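Local coordinates for protein Dye-decolorizing peroxidase Tfu_3078 (Thermobifida fusca, PDB 5FW4) that uses a non-covalently bound heme b to oxidise many compounds with hydrogen peroxide, anthraquinone dyes especially readily, although its physiological substrate is unknown, at residues 105-110 against 205-210; 112-117 against 124-129; 413-416 against 422-425. All coordinates share one frame; numbering follows the deposited sequence.

Interaction 1 of 3, residues 105-110 against 205-210; sequences AAALRS and AAAADA
Two groups of Ser110, the residue that faces Ala206 across this contact, hold the carbonyl oxygen of Ala106. The backbone N of Ser110 donates to Ala106 O in the ordinary helical bond of 2.9 Å, and Ser110 OG donates to the same oxygen, also at 2.9 Å. The hydroxyl comes from above the carbonyl plane, 45° out of it. With chi1 at -56°, OG sits beside the backbone N of its own residue and folds back over the preceding turn of helix 97-120, which is why serine can satisfy itself here. Its outer side rests against the carbonyl of Ala206, the nearest approach being 3.3 Å from Ser110 OG to Ala206 O, while Ser110 CB meets Ala206 CB at 4.0 Å.

One turn earlier the contact is wholly apolar. Ala207 CB leans on the backbone itself, 3.9 Å from Ala107 CA, and lies alongside Ala107 CB; Ala210 CB reaches the same methyl more loosely, at 4.4 Å. Alanine suits these places because its short side chain lets Ala107 and Ala207 come within 4.9 Å, CA to CA.

Residues 205-210 hold their shape by local bonds. A type I turn runs from Ala205 to Ala208, though its closing bond is weak, and Ala210 N donates to Ala207 O, which also bonds Thr211 OG1. Backbone bonding of Ala210 with Ala90 then leads the chain into strand 211-220, the edge of the four-stranded antiparallel sheet of this ferredoxin-like half of the protein.

Helix 97-120 thus meets the end of the second helical crossover through small side chains, and since its serine hydroxyl donates within its own helix, close fit rather than directional bonding joins the two segments.

Interaction 2 of 3, residues 112-117 against 124-129; sequences TELAAR and HDIAEG
Ile126 meets Leu114 and the base of Arg117 in the inner, wholly apolar part of this contact. Its CD1 lies 4.0 Å from Leu114 CD1 and equally far from Arg117 CB, so the methyl touches two residues almost one turn apart on helix 97-120. Leu114 brings its branch there because CG is anti to the backbone N (chi1 -177°), and the same leucine leans on Glu202 and Leu203 of helix 193-205.

On the solvent side the guanidinium of Arg117 takes over, exposed yet just as close. The arginine chain bends at chi3 and lays one face of this group over isoleucine: Ile126 CG1 stands 3.7 Å above the plane, over its centre, and 3.8 Å from Arg117 CZ. A flat cation suits this border: its face covers hydrocarbon while NE forms a salt bridge with Glu121.

Asp125 OD2 accepts from Ser122 N, consistent with one half of a capping box that starts the short helix 123-126. Two helices joined by a short link result, the second packed by one isoleucine on the last turns of the long first helix of a ferredoxin-like half.

Interaction 3 of 3, residues 413-416 against 422-425; sequences AVPA and YLGQ
The ring of Pro415 and the side chain of Leu423 make the first shell. Pro415 CG abuts the peptide of Gly424, 4.0 Å from Gly424 N, and approaches Leu423 CB at 4.5 Å. Leucine reaches back across: with CG anti to its own carbonyl carbon (chi1 -68°), Leu423 CD2 lies 4.1 Å from Pro415 O and slightly farther from Ala416 O. Proline suits the position just beyond strand 404-414, being rigid, apolar and without an N-H to satisfy.

The next shell is the type II turn from Tyr422 to Gln425, closed by Gln425 N to Tyr422 O at 3.0 Å. Gly424 occupies its third position with a phi of 77°, a conformation that glycine adopts easily, and is the N-cap of helix 425-428. The side chain of Gln425 braces the turn: its OE1 accepts from Tyr422 N at 3.0 Å, and its CB sits 3.5 Å above the tyrosine ring, over the centre of one face.

Farther out, Thr112 of helix 97-120 bonds Leu423 N, Gln71 NE2 bonds Pro415 O, and Val414 pairs with Ser275 in the sheet. The buried polar backbone atoms Pro415 O and Leu423 N therefore find their bonds beyond the two segments, leaving apolar contact to join proline to turn, with the turn's own bonds fixing leucine and glycine in place.

Helix 97-120 ties the three contacts together: interactions 1 and 2 use successive parts of it, and the turn of interaction 3 lies against it through Tyr422, which packs on Ala105. Interactions 1 and 3 are buried and rely mainly on apolar contact, methyls and a serine in the first, proline and leucine against backbone in the third, whereas interaction 2 lies at the surface and can afford a charged arginine. The first two meet where Ala206 CB packs 4.2 Å from Leu114 CD2. Residues 422-425 are also bonded to the part of the helix used by interaction 2, which brings the C-terminal tail onto the N-terminal half of the protein.

Interaction 1 of 3, residues 105-110 against 205-210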
loop_
_atom_site.group_PDB
_atom_site.type_symbol
_atom_site.label_atom_id
_atom_site.label_comp_id
_atom_site.label_asym_id
_atom_site.label_seq_id
_atom_site.Cartn_x
_atom_site.Cartn_y
_atom_site.Cartn_z
ATOM N N ALA A 105 1.656 22.023 21.894
ATOM C CA ALA A 105 2.728 22.933 21.509
ATOM C C ALA A 105 3.939 22.144 21.043
ATOM O O ALA A 105 4.543 22.468 20.026
ATOM C CB ALA A 105 3.096 23.868 22.667
ATOM N N ALA A 106 4.290 21.116 21.806
ATOM C CA ALA A 106 5.439 20.272 21.491
ATOM C C ALA A 106 5.200 19.560 20.149
ATOM O O ALA A 106 6.018 19.640 19.239
ATOM C CB ALA A 106 5.648 19.246 22.590
ATOM N N ALA A 107 4.067 18.875 20.047
ATOM C CA ALA A 107 3.718 18.121 18.831
ATOM C C ALA A 107 3.839 19.028 17.654
ATOM O O ALA A 107 4.555 18.713 16.728
ATOM C CB ALA A 107 2.317 17.543 18.922
ATOM N N LEU A 108 3.185 20.183 17.719
ATOM C CA LEU A 108 3.059 21.057 16.534
ATOM C C LEU A 108 4.403 21.682 16.160
ATOM O O LEU A 108 4.744 21.789 15.002
ATOM C CB LEU A 108 1.957 22.114 16.740
ATOM C CG LEU A 108 0.510 21.611 16.732
ATOM C CD1 LEU A 108 -0.433 22.628 17.344
ATOM C CD2 LEU A 108 0.045 21.300 15.315
ATOM N N ARG A 109 5.188 22.088 17.159
ATOM C CA ARG A 109 6.532 22.555 16.889
ATOM C C ARG A 109 7.401 21.473 16.245
ATOM O O ARG A 109 8.093 21.732 15.260
ATOM C CB ARG A 109 7.212 23.072 18.172
ATOM C CG ARG A 109 8.473 23.856 17.853
ATOM C CD ARG A 109 9.153 24.360 19.114
ATOM N NE ARG A 109 8.501 25.532 19.695
ATOM C CZ ARG A 109 8.713 26.802 19.329
ATOM N NH1 ARG A 109 9.525 27.115 18.325
ATOM N NH2 ARG A 109 8.080 27.778 19.964
ATOM N N SER A 110 7.401 20.265 16.786
ATOM C CA SER A 110 8.300 19.228 16.269
ATOM C C SER A 110 7.932 18.937 14.821
ATOM O O SER A 110 8.783 18.794 13.914
ATOM C CB SER A 110 8.138 17.932 17.058
ATOM O OG SER A 110 8.333 18.121 18.431
ATOM N N ALA A 205 7.453 9.624 15.243
ATOM C CA ALA A 205 8.473 9.622 16.343
ATOM C C ALA A 205 8.738 10.987 16.965
ATOM O O ALA A 205 9.094 11.080 18.156
ATOM C CB ALA A 205 9.769 9.063 15.793
ATOM N N ALA A 206 8.657 12.043 16.152
ATOM C CA ALA A 206 8.932 13.390 16.608
ATOM C C ALA A 206 7.937 13.886 17.634
ATOM O O ALA A 206 8.264 14.792 18.409
ATOM C CB ALA A 206 9.025 14.367 15.450
ATOM N N ALA A 207 6.742 13.304 17.648
ATOM C CA ALA A 207 5.723 13.651 18.638
ATOM C C ALA A 207 5.217 12.420 19.413
ATOM O O ALA A 207 4.122 12.443 19.979
ATOM C CB ALA A 207 4.563 14.390 17.936
ATOM N N ALA A 208 6.038 11.365 19.489
ATOM C CA ALA A 208 5.628 10.101 20.137
ATOM C C ALA A 208 5.163 10.242 21.595
ATOM O O ALA A 208 4.233 9.558 22.026
ATOM C CB ALA A 208 6.740 9.067 20.056
ATOM N N ASP A 209 5.822 11.107 22.367
ATOM C CA ASP A 209 5.501 11.231 23.784
ATOM C C ASP A 209 4.162 11.939 23.935
ATOM O O ASP A 209 3.382 11.633 24.856
ATOM C CB ASP A 209 6.583 12.012 24.542
ATOM C CG ASP A 209 7.870 11.232 24.717
ATOM O OD1 ASP A 209 7.852 9.987 24.584
ATOM O OD2 ASP A 209 8.916 11.869 25.018
ATOM N N ALA A 210 3.883 12.849 23.004
ATOM C CA ALA A 210 2.788 13.788 23.142
ATOM C C ALA A 210 1.476 13.331 22.471
ATOM O O ALA A 210 0.412 13.908 22.733
ATOM C CB ALA A 210 3.226 15.112 22.534
#

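Interaction 2 of 3, residues 112-117 against 124-129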
loop_
_atom_site.group_PDB
_atom_site.type_symbol
_atom_site.label_atom_id
_atom_site.label_comp_id
_atom_site.label_asym_id
_atom_site.label_seq_id
_atom_site.Cartn_x
_atom_site.Cartn_y
_atom_site.Cartn_z
ATOM N N THR A 112 6.273 20.861 12.645
ATOM C CA THR A 112 6.581 21.988 11.784
ATOM C C THR A 112 8.045 21.980 11.415
ATOM O O THR A 112 8.401 22.120 10.253
ATOM C CB THR A 112 6.207 23.346 12.428
ATOM O OG1 THR A 112 4.785 23.432 12.639
ATOM C CG2 THR A 112 6.649 24.513 11.518
ATOM N N GLU A 113 8.898 21.812 12.413
ATOM C CA GLU A 113 10.320 21.871 12.194
ATOM C C GLU A 113 10.804 20.704 11.358
ATOM O O GLU A 113 11.667 20.876 10.499
ATOM C CB GLU A 113 11.058 21.969 13.548
ATOM C CG GLU A 113 10.738 23.262 14.270
ATOM C CD GLU A 113 11.482 23.447 15.597
ATOM O OE1 GLU A 113 12.344 22.616 15.981
ATOM O OE2 GLU A 113 11.188 24.457 16.263
ATOM N N LEU A 114 10.228 19.528 11.576
ATOM C CA LEU A 114 10.594 18.370 10.787
ATOM C C LEU A 114 10.017 18.452 9.364
ATOM O O LEU A 114 10.721 18.129 8.419
ATOM C CB LEU A 114 10.158 17.057 11.440
ATOM C CG LEU A 114 10.595 15.817 10.658
ATOM C CD1 LEU A 114 12.109 15.815 10.400
ATOM C CD2 LEU A 114 10.193 14.540 11.399
ATOM N N ALA A 115 8.776 18.906 9.196
ATOM C CA ALA A 115 8.265 19.148 7.837
ATOM C C ALA A 115 9.190 20.115 7.064
ATOM O O ALA A 115 9.412 19.943 5.844
ATOM C CB ALA A 115 6.856 19.699 7.868
ATOM N N ALA A 116 9.733 21.119 7.764
ATOM C CA ALA A 116 10.694 22.036 7.144
ATOM C C ALA A 116 11.902 21.285 6.593
ATOM O O ALA A 116 12.289 21.495 5.465
ATOM C CB ALA A 116 11.148 23.122 8.122
ATOM N N ARG A 117 12.489 20.412 7.394
ATOM C CA ARG A 117 13.668 19.699 6.982
ATOM C C ARG A 117 13.357 18.766 5.852
ATOM O O ARG A 117 14.120 18.705 4.882
ATOM C CB ARG A 117 14.274 18.922 8.137
ATOM C CG ARG A 117 14.715 19.816 9.266
ATOM C CD ARG A 117 15.537 19.017 10.247
ATOM N NE ARG A 117 16.761 18.587 9.605
ATOM C CZ ARG A 117 17.602 17.689 10.112
ATOM N NH1 ARG A 117 17.361 17.086 11.280
ATOM N NH2 ARG A 117 18.699 17.380 9.431
ATOM N N HIS A 124 16.646 10.072 4.750
ATOM C CA HIS A 124 17.957 9.457 4.953
ATOM C C HIS A 124 19.068 10.497 5.086
ATOM O O HIS A 124 20.177 10.150 5.507
ATOM C CB HIS A 124 18.303 8.426 3.866
ATOM C CG HIS A 124 17.959 8.853 2.476
ATOM N ND1 HIS A 124 16.660 8.878 1.997
ATOM C CD2 HIS A 124 18.748 9.238 1.443
ATOM C CE1 HIS A 124 16.667 9.273 0.737
ATOM N NE2 HIS A 124 17.920 9.490 0.373
ATOM N N ASP A 125 18.780 11.759 4.757
ATOM C CA ASP A 125 19.690 12.874 5.128
ATOM C C ASP A 125 19.511 13.272 6.607
ATOM O O ASP A 125 20.448 13.730 7.272
ATOM C CB ASP A 125 19.453 14.092 4.221
ATOM C CG ASP A 125 19.591 13.763 2.742
ATOM O OD1 ASP A 125 20.501 12.984 2.390
ATOM O OD2 ASP A 125 18.784 14.278 1.928
ATOM N N ILE A 126 18.304 13.077 7.124
ATOM C CA ILE A 126 17.969 13.447 8.509
ATOM C C ILE A 126 18.482 12.459 9.560
ATOM O O ILE A 126 18.725 12.824 10.721
ATOM C CB ILE A 126 16.433 13.622 8.626
ATOM C CG1 ILE A 126 16.057 14.970 8.010
ATOM C CG2 ILE A 126 15.911 13.507 10.064
ATOM C CD1 ILE A 126 14.670 14.988 7.438
ATOM N N ALA A 127 18.636 11.207 9.159
ATOM C CA ALA A 127 18.992 10.159 10.096
ATOM C C ALA A 127 19.679 9.037 9.366
ATOM O O ALA A 127 19.309 8.716 8.238
ATOM C CB ALA A 127 17.742 9.637 10.781
ATOM N N GLU A 128 20.676 8.449 10.011
ATOM C CA GLU A 128 21.343 7.258 9.502
ATOM C C GLU A 128 20.389 6.075 9.532
ATOM O O GLU A 128 19.477 6.013 10.354
ATOM C CB GLU A 128 22.582 6.903 10.359
ATOM C CG GLU A 128 23.844 7.716 10.134
ATOM C CD GLU A 128 24.955 7.441 11.185
ATOM O OE1 GLU A 128 24.898 7.988 12.315
ATOM O OE2 GLU A 128 25.926 6.706 10.879
ATOM N N GLY A 129 20.616 5.117 8.644
ATOM C CA GLY A 129 19.920 3.845 8.703
ATOM C C GLY A 129 18.447 3.932 8.284
ATOM O O GLY A 129 17.690 3.062 8.612
#

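Interaction 3 of 3, residues 413-416 against 422-425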
loop_
_atom_site.group_PDB
_atom_site.type_symbol
_atom_site.label_atom_id
_atom_site.label_comp_id
_atom_site.label_asym_id
_atom_site.label_seq_id
_atom_site.Cartn_x
_atom_site.Cartn_y
_atom_site.Cartn_z
ATOM N N ALA A 413 -8.585 21.537 10.232
ATOM C CA ALA A 413 -8.192 22.877 9.868
ATOM C C ALA A 413 -6.722 22.817 9.568
ATOM O O ALA A 413 -5.958 22.303 10.392
ATOM C CB ALA A 413 -8.479 23.856 11.025
ATOM N N VAL A 414 -6.326 23.310 8.396
ATOM C CA VAL A 414 -4.943 23.274 7.954
ATOM C C VAL A 414 -4.503 24.727 7.839
ATOM O O VAL A 414 -4.859 25.427 6.874
ATOM C CB VAL A 414 -4.822 22.485 6.628
ATOM C CG1 VAL A 414 -3.456 22.636 5.991
ATOM C CG2 VAL A 414 -5.180 21.006 6.863
ATOM N N PRO A 415 -3.745 25.211 8.846
ATOM C CA PRO A 415 -3.433 26.631 8.864
ATOM C C PRO A 415 -2.334 27.026 7.902
ATOM O O PRO A 415 -1.500 26.200 7.535
ATOM C CB PRO A 415 -2.972 26.866 10.303
ATOM C CG PRO A 415 -2.346 25.561 10.673
ATOM C CD PRO A 415 -3.222 24.529 10.049
ATOM N N ALA A 416 -2.342 28.301 7.532
ATOM C CA ALA A 416 -1.326 28.852 6.676
ATOM C C ALA A 416 -0.001 28.905 7.418
ATOM O O ALA A 416 0.062 29.331 8.585
ATOM C CB ALA A 416 -1.722 30.229 6.198
ATOM N N TYR A 422 5.704 28.410 14.268
ATOM C CA TYR A 422 5.259 27.065 14.012
ATOM C C TYR A 422 3.737 27.021 13.720
ATOM O O TYR A 422 2.982 27.957 14.010
ATOM C CB TYR A 422 5.698 26.097 15.124
ATOM C CG TYR A 422 4.915 26.158 16.414
ATOM C CD1 TYR A 422 3.670 25.556 16.520
ATOM C CD2 TYR A 422 5.436 26.793 17.534
ATOM C CE1 TYR A 422 2.955 25.600 17.694
ATOM C CE2 TYR A 422 4.737 26.828 18.716
ATOM C CZ TYR A 422 3.500 26.236 18.791
ATOM O OH TYR A 422 2.800 26.280 19.961
ATOM N N LEU A 423 3.326 25.920 13.107
ATOM C CA LEU A 423 1.968 25.761 12.587
ATOM C C LEU A 423 0.990 25.683 13.726
ATOM O O LEU A 423 1.118 24.828 14.601
ATOM C CB LEU A 423 1.885 24.492 11.724
ATOM C CG LEU A 423 2.705 24.639 10.447
ATOM C CD1 LEU A 423 2.991 23.311 9.774
ATOM C CD2 LEU A 423 2.000 25.626 9.514
ATOM N N GLY A 424 0.044 26.622 13.735
ATOM C CA GLY A 424 -0.941 26.746 14.799
ATOM C C GLY A 424 -0.399 27.397 16.088
ATOM O O GLY A 424 -1.048 27.321 17.135
ATOM N N GLN A 425 0.771 28.032 16.018
ATOM C CA GLN A 425 1.337 28.694 17.209
ATOM C C GLN A 425 0.381 29.800 17.713
ATOM O O GLN A 425 0.240 29.990 18.920
ATOM C CB GLN A 425 2.741 29.261 16.923
ATOM C CG GLN A 425 3.455 29.820 18.154
ATOM C CD GLN A 425 4.953 30.074 17.947
ATOM O OE1 GLN A 425 5.479 30.030 16.836
ATOM N NE2 GLN A 425 5.643 30.361 19.041
#